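Local coordinates for iron binding protein FbpA (Mannheimia haemolytica, PDB 1Q35), which binds ferric iron in the periplasm and probably hands it on for uptake into the cell, as solute-binding proteins of its family do, at residues 57-62 with 139-144; 93-98 with 293-298; 145-150 with 161-166; 8-13 with 99-104. All coordinates share one frame; numbering follows the deposited sequence.

Contact 1. Residues 57-62 with 139-144; sequences TVDISR and KNSYNV
Apolar packing and an edge contact join V58 to the iron-ligand tyrosine Y142. The isopropyl group of V58 meets the outer end of the phenol obliquely, CB lying 3.4 Å from Y142 OH and CG2 3.8 Å from Y142 CE1. The backbone also takes part: V58 O stands at the ring edge, near the ring plane, 3.3 Å from Y142 CE1. With its CG anti to the carbonyl carbon (chi1 -63°), Y142 brings the far end of the ring over to V58.

Polar capping belongs to D59, which touches the other helix through OD2, 3.6 Å from S141 CB. D59 is the N-cap of helix 60-68, and its carboxylate accepts from S61 N at OD1 (3.2 Å) and from R62 N at OD2 (3.2 Å), both donors standing well out of the carboxylate plane. D59 OD1 is also hydrogen-bonded to S145 of helix 141-168 and to N230 of strand 228-236.

Y142, Y198 and Y199 bind ferric iron in another structure of this protein; the metal is absent here. A carboxylate shared between the cap, S145 and N230, and a valine against the phenol, are consistent with Y142 being positioned partly by packing from 57-62.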
# COMPACT_ATOMS: atom_id res chain seq x y z
N THR A 57 0.65 8.35 -4.36
CA THR A 57 -0.28 7.23 -4.25
C THR A 57 0.20 6.17 -3.26
O THR A 57 1.37 6.13 -2.87
CB THR A 57 -0.44 6.59 -5.63
OG1 THR A 57 0.86 6.27 -6.15
CG2 THR A 57 -1.02 7.59 -6.63
N VAL A 58 -0.72 5.28 -2.88
CA VAL A 58 -0.43 4.18 -1.97
C VAL A 58 -0.83 2.83 -2.55
O VAL A 58 -0.84 1.82 -1.84
CB VAL A 58 -1.14 4.36 -0.60
CG1 VAL A 58 -0.61 5.59 0.11
CG2 VAL A 58 -2.65 4.44 -0.76
N ASP A 59 -1.16 2.79 -3.84
CA ASP A 59 -1.71 1.58 -4.45
C ASP A 59 -1.47 1.61 -5.96
O ASP A 59 -1.73 2.61 -6.62
CB ASP A 59 -3.21 1.52 -4.11
CG ASP A 59 -3.96 0.49 -4.92
OD1 ASP A 59 -3.46 -0.66 -5.07
OD2 ASP A 59 -5.07 0.75 -5.42
N ILE A 60 -0.96 0.51 -6.50
CA ILE A 60 -0.75 0.39 -7.95
C ILE A 60 -2.06 0.55 -8.72
O ILE A 60 -2.06 1.11 -9.81
CB ILE A 60 -0.07 -0.95 -8.32
CG1 ILE A 60 0.22 -1.01 -9.82
CG2 ILE A 60 -0.93 -2.16 -7.92
CD1 ILE A 60 1.24 -0.01 -10.31
N SER A 61 -3.17 0.08 -8.17
CA SER A 61 -4.42 0.17 -8.90
C SER A 61 -4.87 1.63 -9.07
O SER A 61 -5.38 1.99 -10.12
CB SER A 61 -5.50 -0.70 -8.26
OG SER A 61 -5.10 -2.06 -8.31
N ARG A 62 -4.65 2.47 -8.06
CA ARG A 62 -4.92 3.90 -8.19
C ARG A 62 -3.99 4.54 -9.22
O ARG A 62 -4.42 5.38 -10.02
CB ARG A 62 -4.76 4.62 -6.85
CG ARG A 62 -5.06 6.12 -6.89
CD ARG A 62 -6.53 6.46 -7.07
NE ARG A 62 -7.27 6.36 -5.81
CZ ARG A 62 -8.59 6.49 -5.70
NH1 ARG A 62 -9.15 6.37 -4.50
NH2 ARG A 62 -9.35 6.73 -6.75
N LYS A 139 -13.79 -3.23 0.59
CA LYS A 139 -13.68 -2.26 -0.50
C LYS A 139 -12.48 -1.34 -0.38
O LYS A 139 -12.21 -0.55 -1.28
CB LYS A 139 -14.95 -1.42 -0.58
CG LYS A 139 -16.19 -2.23 -0.88
CD LYS A 139 -17.45 -1.38 -0.94
CE LYS A 139 -18.70 -2.22 -0.73
NZ LYS A 139 -18.67 -3.52 -1.47
N ASN A 140 -11.75 -1.41 0.73
CA ASN A 140 -10.52 -0.66 0.84
C ASN A 140 -9.53 -1.14 -0.21
O ASN A 140 -9.37 -2.34 -0.41
CB ASN A 140 -9.90 -0.79 2.22
CG ASN A 140 -8.62 -0.04 2.33
OD1 ASN A 140 -8.61 1.18 2.54
ND2 ASN A 140 -7.53 -0.73 2.12
N SER A 141 -8.85 -0.22 -0.87
CA SER A 141 -8.03 -0.58 -2.03
C SER A 141 -6.84 -1.46 -1.71
O SER A 141 -6.40 -2.22 -2.56
CB SER A 141 -7.58 0.66 -2.80
OG SER A 141 -6.68 1.44 -2.05
N TYR A 142 -6.29 -1.40 -0.50
CA TYR A 142 -5.26 -2.37 -0.13
C TYR A 142 -5.81 -3.80 -0.20
O TYR A 142 -5.11 -4.71 -0.65
CB TYR A 142 -4.72 -2.12 1.28
CG TYR A 142 -4.01 -0.81 1.53
CD1 TYR A 142 -3.21 -0.21 0.56
CD2 TYR A 142 -4.12 -0.20 2.77
CE1 TYR A 142 -2.56 0.98 0.82
CE2 TYR A 142 -3.45 0.99 3.04
CZ TYR A 142 -2.67 1.57 2.06
OH TYR A 142 -1.99 2.74 2.28
N ASN A 143 -7.03 -4.00 0.26
CA ASN A 143 -7.68 -5.30 0.16
C ASN A 143 -8.05 -5.64 -1.28
O ASN A 143 -7.79 -6.74 -1.74
CB ASN A 143 -8.93 -5.36 1.04
CG ASN A 143 -8.62 -5.48 2.51
OD1 ASN A 143 -7.54 -5.94 2.91
ND2 ASN A 143 -9.56 -5.05 3.34
N VAL A 144 -8.67 -4.71 -2.00
CA VAL A 144 -9.12 -5.00 -3.35
C VAL A 144 -7.92 -5.37 -4.24
O VAL A 144 -8.02 -6.28 -5.04
CB VAL A 144 -9.97 -3.86 -3.95
CG1 VAL A 144 -10.42 -4.20 -5.36
CG2 VAL A 144 -11.19 -3.57 -3.07

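Contact 2. Residues 93-98 with 293-298; sequences DQWFGL and KLEDIA. With EDO (1,2-ethanediol), chain B.
W95 overlaps the start of helix 294-298 with the six-membered end of its indole. Its CH2 comes to 3.9 Å from L294 CD1, the methyl meeting the ring obliquely, while CZ2 lies 3.4 Å from E295 OE2. That carboxylate oxygen sits at the ring edge, near the indole plane, and the carboxylate itself is turned 68° against the ring. The indole is carried there by a first torsion of 63°, which sets CG between the backbone N and the carbonyl carbon, and E295 bends at chi2 to swing its acid group toward it.

One water completes the polar side of this edge. It accepts from W95 NE1 at 3.0 Å and donates to E295 OE2 at 2.7 Å, so the indole N-H and the carboxylate are linked although they do not bond directly. The other oxygen is held within its own segment, by a salt bridge from K293 NZ to E295 OE1 of 3.1 Å whose donor stands above the carboxylate plane. V63 and M64 of helix 60-68 and I231 and V235 of strand 228-236 also pack on W95.

The contact thus fastens the chain around W95, at one end of strand 96-108, to the short helix 294-298, late in the chain. A carboxylate shared between a lysine, a water and the edge of an indole is probably kept ionised, while the ring end and L294 contribute apolar packing.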
# COMPACT_ATOMS: atom_id res chain seq x y z
N ASP A 93 7.19 5.24 -18.64
CA ASP A 93 7.62 6.47 -17.95
C ASP A 93 6.52 7.38 -17.39
O ASP A 93 6.77 8.55 -17.13
CB ASP A 93 8.52 7.32 -18.87
CG ASP A 93 9.77 6.59 -19.30
OD1 ASP A 93 10.26 5.69 -18.58
OD2 ASP A 93 10.36 6.87 -20.37
N GLN A 94 5.33 6.85 -17.13
CA GLN A 94 4.24 7.67 -16.61
C GLN A 94 3.95 7.50 -15.11
O GLN A 94 3.17 8.25 -14.55
CB GLN A 94 2.95 7.43 -17.39
CG GLN A 94 3.02 7.88 -18.84
CD GLN A 94 1.65 8.03 -19.45
OE1 GLN A 94 1.04 7.05 -19.86
NE2 GLN A 94 1.14 9.26 -19.47
N TRP A 95 4.57 6.51 -14.47
CA TRP A 95 4.44 6.33 -13.02
C TRP A 95 5.71 5.72 -12.44
O TRP A 95 6.45 5.02 -13.12
CB TRP A 95 3.20 5.49 -12.66
CG TRP A 95 3.22 4.07 -13.17
CD1 TRP A 95 2.61 3.60 -14.29
CD2 TRP A 95 3.87 2.94 -12.57
NE1 TRP A 95 2.85 2.26 -14.44
CE2 TRP A 95 3.62 1.82 -13.39
CE3 TRP A 95 4.65 2.76 -11.41
CZ2 TRP A 95 4.12 0.55 -13.10
CZ3 TRP A 95 5.14 1.49 -11.13
CH2 TRP A 95 4.88 0.40 -11.97
N PHE A 96 5.92 5.99 -11.16
CA PHE A 96 7.16 5.63 -10.47
C PHE A 96 6.87 5.16 -9.06
O PHE A 96 6.24 5.85 -8.27
CB PHE A 96 8.10 6.83 -10.45
CG PHE A 96 8.38 7.35 -11.82
CD1 PHE A 96 7.57 8.33 -12.38
CD2 PHE A 96 9.39 6.79 -12.59
CE1 PHE A 96 7.79 8.77 -13.68
CE2 PHE A 96 9.62 7.24 -13.88
CZ PHE A 96 8.81 8.22 -14.42
N GLY A 97 7.33 3.95 -8.75
CA GLY A 97 7.29 3.43 -7.40
C GLY A 97 8.37 4.06 -6.54
O GLY A 97 9.49 4.28 -7.00
N LEU A 98 8.02 4.34 -5.29
CA LEU A 98 8.94 4.94 -4.32
C LEU A 98 9.25 4.01 -3.14
O LEU A 98 10.34 4.08 -2.59
CB LEU A 98 8.35 6.25 -3.80
CG LEU A 98 8.23 7.37 -4.84
CD1 LEU A 98 7.46 8.54 -4.26
CD2 LEU A 98 9.61 7.82 -5.34
N LYS A 293 3.45 -9.23 -11.94
CA LYS A 293 3.79 -7.87 -12.37
C LYS A 293 2.79 -6.88 -11.79
O LYS A 293 1.59 -7.16 -11.71
CB LYS A 293 3.77 -7.77 -13.89
CG LYS A 293 4.93 -8.43 -14.59
CD LYS A 293 5.58 -7.47 -15.60
CE LYS A 293 4.58 -6.91 -16.62
NZ LYS A 293 4.61 -5.42 -16.69
N LEU A 294 3.27 -5.69 -11.42
CA LEU A 294 2.41 -4.68 -10.80
C LEU A 294 1.19 -4.37 -11.65
O LEU A 294 0.08 -4.29 -11.13
CB LEU A 294 3.22 -3.42 -10.50
CG LEU A 294 4.16 -3.52 -9.29
CD1 LEU A 294 5.17 -2.37 -9.27
CD2 LEU A 294 3.38 -3.57 -7.98
N GLU A 295 1.37 -4.21 -12.96
CA GLU A 295 0.25 -3.89 -13.85
C GLU A 295 -0.78 -5.01 -13.89
O GLU A 295 -1.96 -4.75 -14.14
CB GLU A 295 0.74 -3.60 -15.27
CG GLU A 295 1.47 -2.28 -15.41
CD GLU A 295 2.98 -2.40 -15.30
OE1 GLU A 295 3.48 -3.38 -14.70
OE2 GLU A 295 3.68 -1.50 -15.80
N ASP A 296 -0.35 -6.25 -13.67
CA ASP A 296 -1.25 -7.39 -13.67
C ASP A 296 -2.07 -7.51 -12.39
O ASP A 296 -3.06 -8.23 -12.37
CB ASP A 296 -0.49 -8.67 -13.98
CG ASP A 296 0.03 -8.70 -15.39
OD1 ASP A 296 -0.69 -8.24 -16.30
OD2 ASP A 296 1.15 -9.17 -15.66
N ILE A 297 -1.67 -6.82 -11.32
CA ILE A 297 -2.55 -6.62 -10.17
C ILE A 297 -3.66 -5.65 -10.57
O ILE A 297 -4.85 -5.97 -10.48
CB ILE A 297 -1.77 -6.05 -8.95
CG1 ILE A 297 -0.67 -7.03 -8.50
CG2 ILE A 297 -2.73 -5.74 -7.79
CD1 ILE A 297 0.30 -6.42 -7.51
N ALA A 298 -3.27 -4.46 -11.03
CA ALA A 298 -4.22 -3.40 -11.33
C ALA A 298 -5.26 -3.80 -12.36
O ALA A 298 -6.41 -3.39 -12.30
CB ALA A 298 -3.49 -2.14 -11.78
C1 EDO B . -8.24 0.54 -11.96
O1 EDO B . -8.82 1.58 -12.73
C2 EDO B . -6.99 0.04 -12.67
O2 EDO B . -7.36 -0.57 -13.90
O HOH W 1 2.45 0.63 -16.89

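Contact 3. Residues 145-150 with 161-166; sequences SLFAAM and AFLEGL
Within the helical stretch 141-168 the chain reverses, so that 145-150 and 161-166 run at 137° to each other and face one another across this contact. The axes stay 11.9 Å apart at their closest, a wide separation that large side chains fill from both segments.

Two CH-pi contacts do most of the joining. L163 CD2 is set almost centrally over a face of the F147 ring, 3.4 Å from its centroid and only 7° off the normal, with all six ring carbons near it. In return M150 from the first segment lays its CE over a face of F162, 3.6 Å from that centroid. A bend at chi3 (80°) folds the methyl over the ring and leaves M150 SD oblique to it at 4.2 Å from the centroid, a Met-aromatic contact. The F147 and F162 side chains cross at about a right angle, and F147 CE2 comes to the edge of the F162 ring, near its plane, 4.0 Å from F162 CE2.

Helix 301-311 covers one flank, with V308 against F147 and L307 against L163, while L122 and A125 adjoin M150 and F162. All four touching residues are buried. Since the pairing consists of methyl-on-ring, sulfur-on-ring and ring-on-ring packing, the two segments meet through shape and dispersion rather than directed polar bonds.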
# COMPACT_ATOMS: atom_id res chain seq x y z
N SER A 145 -6.79 -4.69 -4.09
CA SER A 145 -5.62 -5.03 -4.90
C SER A 145 -5.04 -6.40 -4.54
O SER A 145 -4.56 -7.12 -5.41
CB SER A 145 -4.56 -3.93 -4.83
OG SER A 145 -5.00 -2.81 -5.58
N LEU A 146 -5.10 -6.79 -3.27
CA LEU A 146 -4.78 -8.16 -2.89
C LEU A 146 -5.70 -9.16 -3.60
O LEU A 146 -5.23 -10.14 -4.18
CB LEU A 146 -4.88 -8.33 -1.37
CG LEU A 146 -4.81 -9.77 -0.83
CD1 LEU A 146 -3.47 -10.43 -1.13
CD2 LEU A 146 -5.07 -9.76 0.67
N PHE A 147 -7.00 -8.92 -3.56
CA PHE A 147 -7.96 -9.81 -4.20
C PHE A 147 -7.76 -9.83 -5.73
O PHE A 147 -7.99 -10.85 -6.37
CB PHE A 147 -9.41 -9.42 -3.86
CG PHE A 147 -9.68 -9.26 -2.37
CD1 PHE A 147 -10.64 -8.35 -1.95
CD2 PHE A 147 -9.01 -10.00 -1.41
CE1 PHE A 147 -10.92 -8.18 -0.60
CE2 PHE A 147 -9.29 -9.83 -0.06
CZ PHE A 147 -10.25 -8.92 0.34
N ALA A 148 -7.33 -8.70 -6.28
CA ALA A 148 -7.04 -8.60 -7.71
C ALA A 148 -5.89 -9.51 -8.11
O ALA A 148 -5.95 -10.18 -9.13
CB ALA A 148 -6.73 -7.16 -8.07
N ALA A 149 -4.84 -9.55 -7.29
CA ALA A 149 -3.74 -10.49 -7.52
C ALA A 149 -4.26 -11.93 -7.47
O ALA A 149 -3.89 -12.77 -8.29
CB ALA A 149 -2.63 -10.29 -6.51
N MET A 150 -5.14 -12.21 -6.51
CA MET A 150 -5.71 -13.54 -6.38
C MET A 150 -6.51 -13.92 -7.63
O MET A 150 -6.45 -15.07 -8.06
CB MET A 150 -6.55 -13.64 -5.11
CG MET A 150 -5.69 -13.48 -3.85
SD MET A 150 -6.58 -13.55 -2.30
CE MET A 150 -6.76 -15.33 -2.12
N ALA A 161 -15.12 -17.59 -3.87
CA ALA A 161 -15.27 -18.58 -2.81
C ALA A 161 -14.38 -18.23 -1.62
O ALA A 161 -14.80 -18.36 -0.47
CB ALA A 161 -14.97 -19.98 -3.33
N PHE A 162 -13.16 -17.78 -1.90
CA PHE A 162 -12.27 -17.29 -0.85
C PHE A 162 -12.91 -16.13 -0.08
O PHE A 162 -12.92 -16.13 1.15
CB PHE A 162 -10.92 -16.87 -1.43
CG PHE A 162 -10.13 -15.98 -0.52
CD1 PHE A 162 -9.54 -16.49 0.63
CD2 PHE A 162 -10.01 -14.63 -0.77
CE1 PHE A 162 -8.82 -15.67 1.48
CE2 PHE A 162 -9.31 -13.80 0.08
CZ PHE A 162 -8.71 -14.33 1.21
N LEU A 163 -13.45 -15.15 -0.79
CA LEU A 163 -14.07 -14.00 -0.13
C LEU A 163 -15.28 -14.40 0.71
O LEU A 163 -15.49 -13.83 1.77
CB LEU A 163 -14.47 -12.93 -1.14
CG LEU A 163 -13.29 -12.22 -1.82
CD1 LEU A 163 -13.78 -11.34 -2.95
CD2 LEU A 163 -12.50 -11.39 -0.82
N GLU A 164 -16.04 -15.39 0.26
CA GLU A 164 -17.20 -15.86 1.02
C GLU A 164 -16.74 -16.52 2.32
O GLU A 164 -17.33 -16.29 3.38
CB GLU A 164 -18.04 -16.82 0.19
CG GLU A 164 -18.72 -16.19 -1.02
CD GLU A 164 -20.08 -15.62 -0.72
OE1 GLU A 164 -20.91 -15.59 -1.64
OE2 GLU A 164 -20.32 -15.19 0.43
N GLY A 165 -15.68 -17.31 2.25
CA GLY A 165 -15.15 -17.97 3.44
C GLY A 165 -14.52 -16.99 4.41
O GLY A 165 -14.70 -17.10 5.63
N LEU A 166 -13.76 -16.04 3.88
CA LEU A 166 -13.15 -14.99 4.69
C LEU A 166 -14.24 -14.19 5.41
O LEU A 166 -14.15 -13.97 6.62
CB LEU A 166 -12.28 -14.08 3.80
CG LEU A 166 -11.56 -12.96 4.54
CD1 LEU A 166 -10.57 -13.50 5.57
CD2 LEU A 166 -10.86 -12.06 3.54

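Contact 4. Residues 8-13 with 99-104; sequences SYRQPY and TTRARV. With FMT (formic acid), chain C.
R10 and R101 reach toward each other from opposite directions and come together in one very tight spot around a bound formate. R101 NH1 sits over a face of the R10 guanidinium, toward its rim, 3.1 Å from R10 NH1, and the two planes stand 83° apart. The anion reconciles the two cations: R10 NE gives a nearly straight bond to formate O1 (2.9 Å, 174°), while formate O2 accepts from R10 NH1 at 3.0 Å and from R101 NH1 at 2.9 Å. Bends at chi2 and chi3 of R101 curl its head group around to that oxygen. E268 supplies further compensation through salt bridges to both arginines.

The site is consistent with the interlobe cleft of the periplasmic solute-binding fold; here the loop after strand 3-8 faces the long strand 96-108. The R101 side chain lies beside the iron ligands Y142 and Y198, so the formate probably marks an anion pocket next to the metal site.

Away from the guanidinium groups the contact is loose. The nearest CA atoms, those of R10 and T99, are 12.5 Å apart, and the pair buries little surface. S8 OG donates to R10 O at 2.7 Å and steadies the loop from within.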
# COMPACT_ATOMS: atom_id res chain seq x y z
N SER A 8 -1.88 14.28 -2.01
CA SER A 8 -1.35 13.11 -1.32
C SER A 8 -2.43 12.18 -0.78
O SER A 8 -3.27 12.60 0.01
CB SER A 8 -0.47 13.55 -0.15
OG SER A 8 0.06 12.42 0.53
N TYR A 9 -2.37 10.92 -1.20
CA TYR A 9 -3.17 9.86 -0.59
C TYR A 9 -2.56 9.38 0.73
O TYR A 9 -3.16 8.55 1.42
CB TYR A 9 -3.32 8.67 -1.55
CG TYR A 9 -4.23 8.95 -2.72
CD1 TYR A 9 -5.60 8.77 -2.61
CD2 TYR A 9 -3.72 9.42 -3.92
CE1 TYR A 9 -6.45 9.03 -3.68
CE2 TYR A 9 -4.55 9.68 -4.99
CZ TYR A 9 -5.91 9.49 -4.87
OH TYR A 9 -6.72 9.77 -5.95
N ARG A 10 -1.37 9.86 1.07
CA ARG A 10 -0.70 9.55 2.33
C ARG A 10 -0.97 10.65 3.35
O ARG A 10 -0.88 11.84 3.03
CB ARG A 10 0.81 9.41 2.12
CG ARG A 10 1.19 8.55 0.93
CD ARG A 10 2.53 7.87 1.05
NE ARG A 10 2.55 6.91 2.15
CZ ARG A 10 3.62 6.21 2.50
NH1 ARG A 10 3.54 5.37 3.53
NH2 ARG A 10 4.75 6.32 1.83
N GLN A 11 -1.29 10.27 4.59
CA GLN A 11 -1.51 11.22 5.67
C GLN A 11 -0.18 11.85 6.09
O GLN A 11 0.87 11.26 5.84
CB GLN A 11 -2.19 10.54 6.87
CG GLN A 11 -3.63 10.15 6.61
CD GLN A 11 -4.56 11.35 6.60
OE1 GLN A 11 -4.54 12.16 7.53
NE2 GLN A 11 -5.37 11.46 5.56
N PRO A 12 -0.22 13.04 6.69
CA PRO A 12 1.01 13.75 7.05
C PRO A 12 2.07 12.91 7.76
O PRO A 12 3.23 13.03 7.43
CB PRO A 12 0.50 14.88 7.96
CG PRO A 12 -0.87 15.13 7.52
CD PRO A 12 -1.42 13.82 7.04
N TYR A 13 1.67 12.06 8.70
CA TYR A 13 2.67 11.34 9.50
C TYR A 13 3.56 10.40 8.67
O TYR A 13 4.67 10.10 9.08
CB TYR A 13 2.02 10.61 10.69
CG TYR A 13 1.31 9.29 10.40
CD1 TYR A 13 0.23 9.22 9.54
CD2 TYR A 13 1.70 8.12 11.06
CE1 TYR A 13 -0.43 8.01 9.30
CE2 TYR A 13 1.06 6.92 10.83
CZ TYR A 13 -0.00 6.86 9.96
OH TYR A 13 -0.65 5.66 9.74
N THR A 99 8.28 3.19 -2.74
CA THR A 99 8.52 2.13 -1.76
C THR A 99 7.71 0.91 -2.15
O THR A 99 6.77 1.01 -2.94
CB THR A 99 8.06 2.53 -0.35
OG1 THR A 99 6.65 2.74 -0.37
CG2 THR A 99 8.69 3.83 0.12
N THR A 100 8.07 -0.24 -1.59
CA THR A 100 7.17 -1.38 -1.57
C THR A 100 6.76 -1.68 -0.14
O THR A 100 7.40 -1.26 0.82
CB THR A 100 7.74 -2.65 -2.25
OG1 THR A 100 8.86 -3.16 -1.50
CG2 THR A 100 8.25 -2.36 -3.66
N ARG A 101 5.64 -2.38 -0.04
CA ARG A 101 5.06 -2.78 1.23
C ARG A 101 4.43 -4.15 1.02
O ARG A 101 4.02 -4.48 -0.10
CB ARG A 101 4.02 -1.76 1.72
CG ARG A 101 2.95 -1.40 0.71
CD ARG A 101 3.25 -0.15 -0.12
NE ARG A 101 3.37 1.07 0.68
CZ ARG A 101 2.36 1.81 1.15
NH1 ARG A 101 2.63 2.89 1.85
NH2 ARG A 101 1.08 1.50 0.95
N ALA A 102 4.38 -4.94 2.08
CA ALA A 102 3.75 -6.25 2.03
C ALA A 102 2.41 -6.20 2.74
O ALA A 102 2.28 -5.56 3.80
CB ALA A 102 4.65 -7.28 2.70
N ARG A 103 1.40 -6.86 2.19
CA ARG A 103 0.14 -7.03 2.91
C ARG A 103 0.22 -8.37 3.62
O ARG A 103 0.16 -9.43 3.00
CB ARG A 103 -1.07 -6.91 1.98
CG ARG A 103 -2.38 -6.68 2.72
CD ARG A 103 -3.37 -5.81 1.95
NE ARG A 103 -4.54 -5.47 2.77
CZ ARG A 103 -4.55 -4.55 3.73
NH1 ARG A 103 -5.65 -4.34 4.44
NH2 ARG A 103 -3.47 -3.84 4.01
N VAL A 104 0.44 -8.30 4.92
CA VAL A 104 0.79 -9.45 5.74
C VAL A 104 -0.40 -9.96 6.56
O VAL A 104 -1.48 -9.37 6.53
CB VAL A 104 1.97 -9.10 6.67
CG1 VAL A 104 3.18 -8.66 5.84
CG2 VAL A 104 1.61 -8.02 7.68
C FMT C . -0.07 5.04 3.84
O1 FMT C . 0.19 6.33 3.64
O2 FMT C . 0.79 4.22 3.62

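How the contacts relate
Contacts 1 and 4 lie together near the middle of the molecule, centres 10 Å apart: V58 O packs against R101, and R103 NH1 is probably hydrogen-bonded to N143 OD1. Contact 2, 12 Å from contact 1, joins it through I60, which packs on L294, I297 and W95. Contact 3 continues helix 141-168 from contact 1; S61 OG, probably bonded to S145 OG, connects the two, and I297 of contact 2 rests on segment 145-150. Strand 96-108 serves contacts 2 and 4. Along the chain, contacts 1, 2 and 4 interleave, while contact 3 falls inside the loop closed by contact 2. Contacts 1 and 4 border the metal site, while 2 and 3 connect it to the packing beyond.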